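Local atomic coordinates of MB2760 (Mycobacterium tuberculosis, PDB entry 2BNG), a protein that hydrolyses long or bulky lipophilic epoxides in vitro, such as 9,10-epoxystearic acid and cholesterol 5,6-oxide, to diols, although its physiological substrates have yet to be identified. Residues Asn30-Phe33 with Asp34-Asp37. Numbering follows the deposited sequence.
Sequences NEDF and DTVD
D32 and T35 show how an aspartate can begin a helix, here right after another has ended. D32 holds the N-cap position, and its side chain can be followed outward to the threonine. Its CB carries CG anti to the backbone N (chi1 172°), which swings the carboxylate over the opening turn. There D32 CG lies 3.2 Å from T35 OG1. D32 OD1 comes within 3.5 Å of T35 N. The tip, D32 OD2, accepts the hydrogen bond from T35 OG1 at 2.7 Å; the hydroxyl meets it from above the carboxylate plane, 45° out of it. Negative charge at this end probably suits the helix dipole.

Backbone bonds continue the helix from this turn. V36 N donates to D32 O at 3.1 Å, and D37 N donates to F33 O at 2.9 Å. On the buried side, V36 CG2 approaches F33 CD1 obliquely at 4.3 Å, and the backbone carbon E31 C lies above one face of the F33 ring, offset toward its rim.

E31, with positive phi, is the first residue to leave helix 13-30, in a Schellman motif, and the D32 N-cap follows at once before helix 33-39. T35 and V36 lean on A27, and V36 also on F24, of the first helix. D34 and D37 form salt bridges with R65 of helix 57-65, which F33 also touches; strand 40-41 follows helix 33-39.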
# COMPACT_ATOMS: atom_id res chain seq x y z
N ASN C 30 -24.18 -16.53 21.15
CA ASN C 30 -24.53 -15.11 21.18
C ASN C 30 -25.93 -14.83 21.72
O ASN C 30 -26.33 -13.66 21.86
CB ASN C 30 -24.42 -14.49 19.78
CG ASN C 30 -23.00 -14.38 19.29
OD1 ASN C 30 -22.03 -14.47 20.05
ND2 ASN C 30 -22.87 -14.20 18.00
N GLU C 31 -26.68 -15.90 22.00
CA GLU C 31 -28.06 -15.78 22.50
C GLU C 31 -28.98 -15.08 21.52
O GLU C 31 -29.89 -14.34 21.91
CB GLU C 31 -28.10 -15.11 23.87
CG GLU C 31 -27.58 -16.02 24.95
CD GLU C 31 -27.39 -15.30 26.24
OE1 GLU C 31 -27.83 -14.18 26.39
OE2 GLU C 31 -26.81 -15.85 27.16
N ASP C 32 -28.74 -15.33 20.24
CA ASP C 32 -29.46 -14.70 19.15
C ASP C 32 -30.60 -15.66 18.78
O ASP C 32 -30.51 -16.46 17.83
CB ASP C 32 -28.50 -14.43 17.99
CG ASP C 32 -29.18 -13.94 16.72
OD1 ASP C 32 -30.40 -13.62 16.76
OD2 ASP C 32 -28.48 -13.88 15.67
N PHE C 33 -31.67 -15.57 19.56
CA PHE C 33 -32.67 -16.65 19.59
C PHE C 33 -33.58 -16.68 18.39
O PHE C 33 -34.14 -17.72 18.05
CB PHE C 33 -33.43 -16.70 20.91
CG PHE C 33 -32.58 -17.15 22.06
CD1 PHE C 33 -32.06 -18.44 22.07
CD2 PHE C 33 -32.28 -16.29 23.10
CE1 PHE C 33 -31.27 -18.88 23.11
CE2 PHE C 33 -31.47 -16.71 24.15
CZ PHE C 33 -30.96 -18.01 24.16
N ASP C 34 -33.70 -15.54 17.71
CA ASP C 34 -34.44 -15.52 16.46
C ASP C 34 -33.70 -16.24 15.32
O ASP C 34 -34.33 -16.90 14.48
CB ASP C 34 -34.80 -14.10 16.07
CG ASP C 34 -35.69 -13.42 17.09
OD1 ASP C 34 -35.96 -12.24 16.93
OD2 ASP C 34 -36.10 -14.03 18.07
N THR C 35 -32.37 -16.12 15.28
CA THR C 35 -31.57 -16.93 14.36
C THR C 35 -31.62 -18.43 14.73
O THR C 35 -31.67 -19.28 13.85
CB THR C 35 -30.12 -16.43 14.29
OG1 THR C 35 -30.13 -15.06 13.85
CG2 THR C 35 -29.27 -17.26 13.34
N VAL C 36 -31.59 -18.74 16.02
CA VAL C 36 -31.76 -20.12 16.48
C VAL C 36 -33.10 -20.70 15.97
O VAL C 36 -33.16 -21.81 15.43
CB VAL C 36 -31.65 -20.23 18.01
CG1 VAL C 36 -32.17 -21.59 18.50
CG2 VAL C 36 -30.20 -19.97 18.46
N ASP C 37 -34.17 -19.92 16.13
CA ASP C 37 -35.50 -20.26 15.60
C ASP C 37 -35.57 -20.49 14.10
O ASP C 37 -36.20 -21.43 13.63
CB ASP C 37 -36.50 -19.16 15.92
CG ASP C 37 -37.02 -19.26 17.30
OD1 ASP C 37 -37.19 -20.40 17.78
OD2 ASP C 37 -37.27 -18.22 17.94